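Glucose-1-phosphate thymidylyltransferase (Bacillus anthracis, PDB 4ECM) catalyses the transfer of a thymidylyl group from dTTP to glucose-1-phosphate, giving dTDP-glucose and pyrophosphate, a step of dTDP-L-rhamnose biosynthesis. Local coordinates at residues G53-I58 / I260-Q265; G152-L157 / I195-S200; I177-K182 / I222-L227. All blocks are in the same frame, centred on the assembly; numbering follows the deposited sequence.

Contact 1 (G53-I58 / I260-Q265)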
loop_
_atom_site.group_PDB
_atom_site.type_symbol
_atom_site.label_atom_id
_atom_site.label_comp_id
_atom_site.label_asym_id
_atom_site.label_seq_id
_atom_site.Cartn_x
_atom_site.Cartn_y
_atom_site.Cartn_z
ATOM N N GLY A 53 23.498 -2.551 3.785
ATOM C CA GLY A 53 24.146 -1.646 4.723
ATOM C C GLY A 53 23.012 -0.942 5.447
ATOM O O GLY A 53 22.000 -1.565 5.792
ATOM N N ARG A 54 23.164 0.363 5.663
ATOM C CA ARG A 54 22.152 1.126 6.386
ATOM C C ARG A 54 21.188 1.872 5.466
ATOM O O ARG A 54 20.476 2.757 5.916
ATOM C CB ARG A 54 22.803 2.065 7.435
ATOM C CG ARG A 54 23.694 3.177 6.891
ATOM C CD ARG A 54 24.475 3.954 8.009
ATOM N NE ARG A 54 25.243 3.074 8.912
ATOM C CZ ARG A 54 25.089 2.988 10.237
ATOM N NH1 ARG A 54 24.237 3.779 10.888
ATOM N NH2 ARG A 54 25.837 2.130 10.932
ATOM N N TYR A 55 21.130 1.484 4.192
ATOM C CA TYR A 55 20.225 2.100 3.243
ATOM C C TYR A 55 19.522 1.029 2.424
ATOM O O TYR A 55 20.019 -0.094 2.300
ATOM C CB TYR A 55 20.976 3.026 2.280
ATOM C CG TYR A 55 21.788 4.081 2.984
ATOM C CD1 TYR A 55 21.177 5.194 3.538
ATOM C CD2 TYR A 55 23.155 3.951 3.122
ATOM C CE1 TYR A 55 21.905 6.153 4.193
ATOM C CE2 TYR A 55 23.887 4.903 3.768
ATOM C CZ TYR A 55 23.259 6.011 4.304
ATOM O OH TYR A 55 24.003 6.978 4.958
ATOM N N PRO A 56 18.347 1.361 1.873
ATOM C CA PRO A 56 17.698 0.472 0.923
ATOM C C PRO A 56 18.612 0.333 -0.280
ATOM O O PRO A 56 19.266 1.296 -0.655
ATOM C CB PRO A 56 16.442 1.225 0.518
ATOM C CG PRO A 56 16.251 2.251 1.503
ATOM C CD PRO A 56 17.547 2.552 2.157
ATOM N N MET A 57 18.647 -0.845 -0.875
ATOM C CA MET A 57 19.529 -1.137 -1.995
ATOM C C MET A 57 19.552 -0.049 -3.073
ATOM O O MET A 57 20.613 0.320 -3.550
ATOM C CB MET A 57 19.113 -2.472 -2.618
ATOM C CG MET A 57 19.966 -2.966 -3.785
ATOM S SD MET A 57 19.328 -4.505 -4.517
ATOM C CE MET A 57 19.206 -5.624 -3.085
ATOM N N ILE A 58 18.384 0.473 -3.433
ATOM C CA ILE A 58 18.292 1.441 -4.532
ATOM C C ILE A 58 18.975 2.779 -4.254
ATOM O O ILE A 58 19.359 3.480 -5.198
ATOM C CB ILE A 58 16.818 1.619 -5.003
ATOM C CG1 ILE A 58 16.761 2.241 -6.405
ATOM C CG2 ILE A 58 15.991 2.381 -3.985
ATOM C CD1 ILE A 58 15.381 2.203 -6.996
ATOM N N ILE A 260 29.390 2.533 4.420
ATOM C CA ILE A 260 28.956 3.490 3.413
ATOM C C ILE A 260 27.998 4.486 4.070
ATOM O O ILE A 260 26.991 4.097 4.670
ATOM C CB ILE A 260 28.312 2.802 2.197
ATOM C CG1 ILE A 260 29.381 2.027 1.405
ATOM C CG2 ILE A 260 27.632 3.838 1.280
ATOM C CD1 ILE A 260 28.810 1.116 0.334
ATOM N N ASN A 261 28.329 5.768 3.929
ATOM C CA ASN A 261 27.565 6.867 4.507
ATOM C C ASN A 261 27.203 7.883 3.423
ATOM O O ASN A 261 28.088 8.411 2.743
ATOM C CB ASN A 261 28.421 7.553 5.578
ATOM C CG ASN A 261 27.675 8.638 6.337
ATOM O OD1 ASN A 261 26.444 8.750 6.267
ATOM N ND2 ASN A 261 28.424 9.432 7.104
ATOM N N PHE A 262 25.916 8.169 3.270
ATOM C CA PHE A 262 25.479 9.109 2.250
ATOM C C PHE A 262 25.161 10.496 2.799
ATOM O O PHE A 262 24.655 11.354 2.071
ATOM C CB PHE A 262 24.262 8.562 1.476
ATOM C CG PHE A 262 24.534 7.297 0.717
ATOM C CD1 PHE A 262 25.711 7.122 0.028
ATOM C CD2 PHE A 262 23.584 6.300 0.654
ATOM C CE1 PHE A 262 25.955 5.958 -0.676
ATOM C CE2 PHE A 262 23.817 5.139 -0.047
ATOM C CZ PHE A 262 25.005 4.973 -0.720
ATOM N N GLY A 263 25.427 10.728 4.070
ATOM C CA GLY A 263 25.157 12.041 4.636
ATOM C C GLY A 263 23.695 12.253 4.972
ATOM O O GLY A 263 22.840 11.396 4.692
ATOM N N LYS A 264 23.406 13.423 5.532
ATOM C CA LYS A 264 22.067 13.724 6.035
ATOM C C LYS A 264 20.955 13.829 5.007
ATOM O O LYS A 264 19.796 13.713 5.387
ATOM C CB LYS A 264 22.067 14.964 6.937
ATOM C CG LYS A 264 22.408 16.266 6.260
ATOM C CD LYS A 264 22.101 17.441 7.202
ATOM C CE LYS A 264 22.485 18.786 6.593
ATOM N NZ LYS A 264 22.087 19.930 7.473
ATOM N N GLN A 265 21.268 14.044 3.730
ATOM C CA GLN A 265 20.194 14.079 2.726
ATOM C C GLN A 265 19.505 12.714 2.566
ATOM O O GLN A 265 18.308 12.656 2.278
ATOM C CB GLN A 265 20.673 14.574 1.359
ATOM C CG GLN A 265 20.754 16.095 1.244
ATOM C CD GLN A 265 20.904 16.547 -0.194
ATOM O OE1 GLN A 265 21.790 16.082 -0.904
ATOM N NE2 GLN A 265 20.041 17.463 -0.629
HETATM O O HOH W 1 25.729 1.557 4.625
#

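Contact 2 (G152-L157 / I195-S200)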
loop_
_atom_site.group_PDB
_atom_site.type_symbol
_atom_site.label_atom_id
_atom_site.label_comp_id
_atom_site.label_asym_id
_atom_site.label_seq_id
_atom_site.Cartn_x
_atom_site.Cartn_y
_atom_site.Cartn_z
ATOM N N GLY A 152 29.064 5.833 -29.397
ATOM C CA GLY A 152 29.066 4.443 -28.987
ATOM C C GLY A 152 28.613 4.124 -27.586
ATOM O O GLY A 152 27.619 4.664 -27.097
ATOM N N ALA A 153 29.361 3.225 -26.950
ATOM C CA ALA A 153 29.041 2.733 -25.633
ATOM C C ALA A 153 30.303 2.387 -24.883
ATOM O O ALA A 153 31.409 2.344 -25.462
ATOM C CB ALA A 153 28.142 1.487 -25.743
ATOM N N LYS A 154 30.116 2.127 -23.598
ATOM C CA LYS A 154 31.181 1.733 -22.700
ATOM C C LYS A 154 30.619 0.780 -21.647
ATOM O O LYS A 154 29.522 0.988 -21.122
ATOM C CB LYS A 154 31.802 2.966 -22.020
ATOM C CG LYS A 154 32.884 2.647 -20.974
ATOM C CD LYS A 154 33.476 3.906 -20.322
ATOM C CE LYS A 154 34.339 4.764 -21.286
ATOM N NZ LYS A 154 35.575 4.109 -21.812
ATOM N N VAL A 155 31.376 -0.269 -21.367
ATOM C CA VAL A 155 31.025 -1.265 -20.360
ATOM C C VAL A 155 32.154 -1.286 -19.343
ATOM O O VAL A 155 33.310 -0.927 -19.671
ATOM C CB VAL A 155 30.792 -2.673 -20.970
ATOM C CG1 VAL A 155 29.557 -2.654 -21.865
ATOM C CG2 VAL A 155 32.027 -3.162 -21.746
ATOM N N LEU A 156 31.811 -1.659 -18.110
ATOM C CA LEU A 156 32.757 -1.704 -16.998
ATOM C C LEU A 156 32.901 -3.153 -16.566
ATOM O O LEU A 156 31.901 -3.830 -16.311
ATOM C CB LEU A 156 32.262 -0.845 -15.839
ATOM C CG LEU A 156 31.937 0.612 -16.191
ATOM C CD1 LEU A 156 31.550 1.417 -14.925
ATOM C CD2 LEU A 156 33.097 1.286 -16.932
ATOM N N LEU A 157 34.147 -3.615 -16.470
ATOM C CA LEU A 157 34.447 -5.020 -16.189
ATOM C C LEU A 157 34.988 -5.288 -14.790
ATOM O O LEU A 157 35.659 -4.443 -14.185
ATOM C CB LEU A 157 35.478 -5.553 -17.191
ATOM C CG LEU A 157 35.211 -5.333 -18.688
ATOM C CD1 LEU A 157 36.336 -5.978 -19.523
ATOM C CD2 LEU A 157 33.843 -5.870 -19.078
ATOM N N ILE A 195 26.572 -1.824 -15.213
ATOM C CA ILE A 195 26.707 -0.376 -15.289
ATOM C C ILE A 195 27.070 -0.122 -16.727
ATOM O O ILE A 195 28.162 -0.488 -17.158
ATOM C CB ILE A 195 27.804 0.207 -14.390
ATOM C CG1 ILE A 195 27.600 -0.175 -12.918
ATOM C CG2 ILE A 195 27.811 1.745 -14.517
ATOM C CD1 ILE A 195 27.920 -1.597 -12.580
ATOM N N TYR A 196 26.144 0.468 -17.472
ATOM C CA TYR A 196 26.306 0.681 -18.900
ATOM C C TYR A 196 26.241 2.164 -19.275
ATOM O O TYR A 196 25.417 2.919 -18.750
ATOM C CB TYR A 196 25.188 -0.064 -19.646
ATOM C CG TYR A 196 25.030 -1.500 -19.208
ATOM C CD1 TYR A 196 25.943 -2.470 -19.594
ATOM C CD2 TYR A 196 23.972 -1.889 -18.410
ATOM C CE1 TYR A 196 25.807 -3.784 -19.181
ATOM C CE2 TYR A 196 23.825 -3.208 -18.002
ATOM C CZ TYR A 196 24.741 -4.144 -18.387
ATOM O OH TYR A 196 24.597 -5.446 -17.965
ATOM N N LEU A 197 27.120 2.579 -20.181
ATOM C CA LEU A 197 27.106 3.942 -20.658
ATOM C C LEU A 197 26.796 3.863 -22.141
ATOM O O LEU A 197 27.535 3.209 -22.889
ATOM C CB LEU A 197 28.419 4.675 -20.364
ATOM C CG LEU A 197 28.823 4.770 -18.876
ATOM C CD1 LEU A 197 29.536 3.490 -18.411
ATOM C CD2 LEU A 197 29.713 5.946 -18.605
ATOM N N TYR A 198 25.687 4.494 -22.553
ATOM C CA TYR A 198 25.210 4.453 -23.957
ATOM C C TYR A 198 24.884 5.815 -24.571
ATOM O O TYR A 198 24.559 6.773 -23.860
ATOM C CB TYR A 198 23.910 3.647 -24.073
ATOM C CG TYR A 198 23.972 2.188 -23.690
ATOM C CD1 TYR A 198 24.859 1.326 -24.316
ATOM C CD2 TYR A 198 23.086 1.657 -22.769
ATOM C CE1 TYR A 198 24.915 -0.016 -23.993
ATOM C CE2 TYR A 198 23.119 0.287 -22.437
ATOM C CZ TYR A 198 24.045 -0.538 -23.056
ATOM O OH TYR A 198 24.112 -1.882 -22.756
ATOM N N ASP A 199 24.985 5.893 -25.903
ATOM C CA ASP A 199 24.516 7.064 -26.611
ATOM C C ASP A 199 23.066 6.742 -26.997
ATOM O O ASP A 199 22.594 5.623 -26.793
ATOM C CB ASP A 199 25.396 7.458 -27.815
ATOM C CG ASP A 199 25.423 6.421 -28.933
ATOM O OD1 ASP A 199 24.658 5.443 -28.902
ATOM O OD2 ASP A 199 26.233 6.612 -29.868
ATOM N N SER A 200 22.359 7.712 -27.560
ATOM C CA SER A 200 20.937 7.532 -27.864
ATOM C C SER A 200 20.630 6.518 -28.975
ATOM O O SER A 200 19.466 6.204 -29.201
ATOM C CB SER A 200 20.307 8.879 -28.216
ATOM O OG SER A 200 20.880 9.384 -29.406
HETATM O O HOH W 2 29.121 -2.811 -18.042
#

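Contact 3 (I177-K182 / I222-L227). With DAU (2'deoxy-thymidine-5'-diphospho-alpha-D-glucose), chain B.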
loop_
_atom_site.group_PDB
_atom_site.type_symbol
_atom_site.label_atom_id
_atom_site.label_comp_id
_atom_site.label_asym_id
_atom_site.label_seq_id
_atom_site.Cartn_x
_atom_site.Cartn_y
_atom_site.Cartn_z
ATOM N N ILE A 177 36.659 -9.082 -27.968
ATOM C CA ILE A 177 36.358 -9.809 -29.202
ATOM C C ILE A 177 34.867 -10.087 -29.258
ATOM O O ILE A 177 34.255 -9.926 -30.300
ATOM C CB ILE A 177 37.152 -11.125 -29.303
ATOM C CG1 ILE A 177 38.651 -10.836 -29.193
ATOM C CG2 ILE A 177 36.824 -11.865 -30.617
ATOM C CD1 ILE A 177 39.181 -9.822 -30.224
ATOM N N GLU A 178 34.296 -10.503 -28.132
ATOM C CA GLU A 178 32.865 -10.759 -28.033
ATOM C C GLU A 178 32.444 -10.892 -26.574
ATOM O O GLU A 178 33.268 -11.123 -25.692
ATOM C CB GLU A 178 32.449 -11.999 -28.855
ATOM C CG GLU A 178 33.166 -13.307 -28.527
ATOM C CD GLU A 178 32.748 -13.923 -27.194
ATOM O OE1 GLU A 178 33.105 -15.091 -26.930
ATOM O OE2 GLU A 178 32.049 -13.249 -26.418
ATOM N N ILE A 179 31.155 -10.697 -26.326
ATOM C CA ILE A 179 30.602 -10.844 -24.998
ATOM C C ILE A 179 29.632 -12.006 -25.103
ATOM O O ILE A 179 28.931 -12.152 -26.098
ATOM C CB ILE A 179 29.886 -9.594 -24.505
ATOM C CG1 ILE A 179 30.865 -8.424 -24.413
ATOM C CG2 ILE A 179 29.259 -9.851 -23.135
ATOM C CD1 ILE A 179 30.182 -7.074 -24.175
ATOM N N GLU A 180 29.616 -12.854 -24.087
ATOM C CA GLU A 180 28.728 -14.002 -24.063
ATOM C C GLU A 180 27.957 -14.016 -22.728
ATOM O O GLU A 180 28.540 -13.886 -21.650
ATOM C CB GLU A 180 29.547 -15.275 -24.281
ATOM C CG GLU A 180 28.742 -16.556 -24.323
ATOM C CD GLU A 180 29.586 -17.793 -24.681
ATOM O OE1 GLU A 180 30.837 -17.678 -24.843
ATOM O OE2 GLU A 180 28.974 -18.886 -24.782
ATOM N N GLU A 181 26.643 -14.161 -22.812
ATOM C CA GLU A 181 25.789 -14.140 -21.640
ATOM C C GLU A 181 25.750 -15.508 -20.966
ATOM O O GLU A 181 25.391 -16.489 -21.585
ATOM C CB GLU A 181 24.374 -13.684 -22.027
ATOM C CG GLU A 181 23.399 -13.545 -20.858
ATOM C CD GLU A 181 23.775 -12.435 -19.863
ATOM O OE1 GLU A 181 24.599 -11.545 -20.210
ATOM O OE2 GLU A 181 23.216 -12.450 -18.736
ATOM N N LYS A 182 26.145 -15.537 -19.694
ATOM C CA LYS A 182 26.154 -16.744 -18.850
ATOM C C LYS A 182 26.669 -17.993 -19.558
ATOM O O LYS A 182 25.976 -19.001 -19.648
ATOM C CB LYS A 182 24.764 -16.985 -18.250
ATOM C CG LYS A 182 24.238 -15.774 -17.470
ATOM C CD LYS A 182 22.996 -16.116 -16.649
ATOM C CE LYS A 182 22.407 -14.864 -15.951
ATOM N NZ LYS A 182 21.887 -13.903 -16.954
ATOM N N ILE A 222 22.877 -6.046 -27.132
ATOM C CA ILE A 222 23.078 -4.622 -27.359
ATOM C C ILE A 222 24.564 -4.286 -27.303
ATOM O O ILE A 222 25.091 -3.573 -28.165
ATOM C CB ILE A 222 22.341 -3.784 -26.306
ATOM C CG1 ILE A 222 20.836 -3.854 -26.531
ATOM C CG2 ILE A 222 22.812 -2.323 -26.334
ATOM C CD1 ILE A 222 20.029 -3.239 -25.372
ATOM N N ASN A 223 25.244 -4.797 -26.283
ATOM C CA ASN A 223 26.678 -4.546 -26.151
ATOM C C ASN A 223 27.459 -5.109 -27.351
ATOM O O ASN A 223 28.376 -4.451 -27.852
ATOM C CB ASN A 223 27.177 -5.034 -24.791
ATOM C CG ASN A 223 26.527 -4.267 -23.650
ATOM O OD1 ASN A 223 26.187 -3.095 -23.825
ATOM N ND2 ASN A 223 26.342 -4.910 -22.484
ATOM N N ASN A 224 27.069 -6.284 -27.838
ATOM C CA ASN A 224 27.718 -6.865 -29.020
ATOM C C ASN A 224 27.434 -6.054 -30.312
ATOM O O ASN A 224 28.286 -5.983 -31.195
ATOM C CB ASN A 224 27.335 -8.349 -29.202
ATOM C CG ASN A 224 28.140 -9.293 -28.294
ATOM O OD1 ASN A 224 29.320 -9.066 -28.056
ATOM N ND2 ASN A 224 27.506 -10.374 -27.830
ATOM N N TRP A 225 26.244 -5.453 -30.416
ATOM C CA TRP A 225 25.883 -4.618 -31.576
ATOM C C TRP A 225 26.837 -3.435 -31.640
ATOM O O TRP A 225 27.434 -3.159 -32.683
ATOM C CB TRP A 225 24.408 -4.159 -31.490
ATOM C CG TRP A 225 23.991 -3.153 -32.538
ATOM C CD1 TRP A 225 23.793 -3.388 -33.872
ATOM C CD2 TRP A 225 23.689 -1.752 -32.327
ATOM N NE1 TRP A 225 23.414 -2.227 -34.502
ATOM C CE2 TRP A 225 23.340 -1.208 -33.584
ATOM C CE3 TRP A 225 23.689 -0.905 -31.197
ATOM C CZ2 TRP A 225 22.984 0.151 -33.751
ATOM C CZ3 TRP A 225 23.344 0.439 -31.363
ATOM C CH2 TRP A 225 23.006 0.954 -32.640
ATOM N N TYR A 226 27.001 -2.739 -30.520
ATOM C CA TYR A 226 27.964 -1.634 -30.467
ATOM C C TYR A 226 29.390 -2.112 -30.754
ATOM O O TYR A 226 30.160 -1.412 -31.405
ATOM C CB TYR A 226 27.966 -0.970 -29.108
ATOM C CG TYR A 226 26.885 0.055 -28.839
ATOM C CD1 TYR A 226 26.982 1.345 -29.359
ATOM C CD2 TYR A 226 25.830 -0.226 -27.987
ATOM C CE1 TYR A 226 26.033 2.313 -29.067
ATOM C CE2 TYR A 226 24.870 0.738 -27.681
ATOM C CZ TYR A 226 24.976 2.004 -28.222
ATOM O OH TYR A 226 24.035 2.967 -27.907
ATOM N N LEU A 227 29.728 -3.302 -30.244
ATOM C CA LEU A 227 31.052 -3.894 -30.435
ATOM C C LEU A 227 31.343 -4.140 -31.923
ATOM O O LEU A 227 32.376 -3.711 -32.421
ATOM C CB LEU A 227 31.192 -5.190 -29.631
ATOM C CG LEU A 227 32.519 -5.943 -29.756
ATOM C CD1 LEU A 227 33.704 -5.037 -29.391
ATOM C CD2 LEU A 227 32.484 -7.189 -28.879
HETATM O O6 DAU B . 24.741 -8.277 -12.448
HETATM C C6 DAU B . 25.447 -8.209 -13.688
HETATM C C5 DAU B . 24.732 -9.056 -14.731
HETATM O O5 DAU B . 23.389 -8.588 -14.811
HETATM C C4 DAU B . 25.420 -8.974 -16.098
HETATM O O4 DAU B . 26.732 -9.521 -16.039
HETATM C C3 DAU B . 24.637 -9.708 -17.184
HETATM O O3 DAU B . 25.280 -9.478 -18.456
HETATM C C2 DAU B . 23.201 -9.172 -17.185
HETATM O O2 DAU B . 22.379 -9.900 -18.116
HETATM C C1 DAU B . 22.582 -9.248 -15.795
HETATM O O1 DAU B . 22.409 -10.615 -15.439
HETATM P P2 DAU B . 21.322 -11.048 -14.327
HETATM O O3P DAU B . 21.824 -10.735 -12.938
HETATM O O4P DAU B . 20.869 -12.435 -14.687
HETATM O OPP DAU B . 20.118 -10.005 -14.607
HETATM P P DAU B . 18.770 -9.997 -13.730
HETATM O O1P DAU B . 19.096 -10.418 -12.317
HETATM O O2P DAU B . 17.716 -10.701 -14.504
HETATM O "O5'" DAU B . 18.406 -8.427 -13.669
HETATM C "C5'" DAU B . 19.211 -7.560 -12.897
HETATM C "C4'" DAU B . 18.556 -6.217 -12.575
HETATM O "O4'" DAU B . 17.855 -5.633 -13.671
HETATM C "C3'" DAU B . 17.604 -6.286 -11.401
HETATM O "O3'" DAU B . 18.056 -5.284 -10.485
HETATM C "C2'" DAU B . 16.241 -5.940 -11.949
HETATM C "C1'" DAU B . 16.533 -5.297 -13.298
HETATM N N11 DAU B . 15.730 -5.781 -14.433
HETATM C C61 DAU B . 15.776 -7.165 -14.743
HETATM C C51 DAU B . 14.815 -7.738 -15.552
HETATM C C5A DAU B . 14.939 -9.190 -15.963
HETATM C C21 DAU B . 14.574 -5.059 -14.787
HETATM O O21 DAU B . 14.496 -3.770 -14.426
HETATM N N31 DAU B . 13.615 -5.589 -15.585
HETATM C C41 DAU B . 13.676 -6.888 -15.979
HETATM O O41 DAU B . 12.700 -7.406 -16.758
#

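Contact 1 (G53-I58 / I260-Q265)
The hydroxyl of Tyr55 takes a hydrogen bond from the backbone N of Phe262, while the ring of that same Phe262 lies over the Tyr55 ring. One residue of the tail thus grips the tyrosine twice. The bond from Phe262 N to Tyr55 OH is 2.8 Å long and almost perfectly straight, at 179°. Tyr55 CG is anti to the carbonyl carbon (chi1 -55°), the rotamer in which its OH meets Phe262 N. The two rings meet obliquely, with their planes at 31°, and Phe262 CD2 sits over the centre of the tyrosine face. At the ring edge, Tyr55 CE2 lies 3.3 Å from Ile260 O. That carbonyl also accepts from a water, which in turn accepts from Arg54 N, so the two backbones are bridged as well. Asn261 folds back on its own chain: its OD1 accepts from Gly263 N at 3.1 Å, an Asx turn. Helix 57-67 covers Phe262: Tyr63 stacks on its ring and His60 meets it edge-to-face. Pro40 of the second subunit also packs on Tyr55. The C-terminal tail is thus held by mixed aromatic and polar contacts, and the hydroxyl probably helps hold the backbone at Phe262.

Contact 2 (G152-L157 / I195-S200)
Leu156 and Ile195 meet near one end of an antiparallel strand pair in the central mixed sheet of the nucleotidyl transferase fold. From CB, Leu156 reaches CG, which lies 4.0 Å from Ile195 O. A chi1 of -54° sets this CG beside the backbone N, and CD1 is the branch that meets Ile195 CG2, at 3.8 Å, the two side chains crossing at a slant. Its CG also approaches Leu197 CD1 loosely. The strands are tied by a hydrogen-bonded pair. Lys154 N gives to Leu197 O at 2.9 Å, and Leu197 N gives to Lys154 O at 3.0 Å. At the far end the bond from Asp199 N to Gly152 O is weak. The Asp199 carboxylate adds a straighter one: OD2 accepts from Gly152 N at 3.0 Å, met from above the carboxylate plane. Its OD1 takes bonds from Tyr226 OH and Lys201 N, so the one carboxylate joins the strand end, the turn after it and a helix. Ala153 CB sits 3.6 Å from Tyr198 CD1, at the ring edge. On the same face, the Tyr196 side chain comes within about 4 Å of the bound dTDP-glucose. Helix 219-228 covers this face through Ile219, Asn223 and Tyr226. Helix 140-147 covers the other, with Tyr142 against Leu156 and Val143 and Phe146 against Leu197. Strand 232-236 runs parallel to 153-159 on its other edge.

Contact 3 (I177-K182 / I222-L227)
This is a strand-on-helix contact at the side of the sugar-binding half of the pocket, where the strand 177-181 runs antiparallel to the helix 222-227. The short axes come within 8.2 Å. Asn224 carries the polar part. Its amide pairs with the backbone of Ile179 as a neighbouring strand would: OD1 accepts from Ile179 N at 3.0 Å on a lone pair, and ND2 gives to Ile179 O at 2.9 Å and 175°. These two bonds fix the rotation of the amide. Ile179 then drops its side chain onto the helix, where CD1 touches Asn223 CB at 3.7 Å. Leu227, with CG anti to the backbone N (chi1 179°), extends CD2 to Glu178 CA and Ile177 O. Further along, the strand end binds the glucose of dTDP-glucose and the phosphate attached to it. Glu181 OE1 accepts from the O3 hydroxyl and Glu181 OE2 from the O2 hydroxyl, each at 2.8 Å. Lys182 NZ bonds to O4P, an oxygen of that phosphate, at 2.9 Å and makes a salt bridge to Glu181 OE2. Thr220 of the helix also bonds to Glu181 OE1. Strand 167-172 pairs with this strand on one edge, Val192 of strand 190-198 packs on Ile179, and the helix rests on Tyr196 and Tyr198 of that same strand.

In the fold
Contact 2 is the buried core of the three, while contacts 1 and 3 are only partly buried. Contacts 2 and 3 share elements: helix 219-228 of contact 3 lies on strand 190-198 of contact 2, and their centres are about 12 Å apart. Tyr198 probably bonds to Asn223, which joins them directly. Contact 1 is on the opposite side of the chain's centre, with its centre about 26 Å and 33 Å from the other two. It ties the C-terminal tail to the region of the subunit interface. The chemistry follows place: backbone pairing in contact 2, a side-chain amide and ligand groups in contact 3, and an aromatic pair with a tyrosine hydroxyl in contact 1.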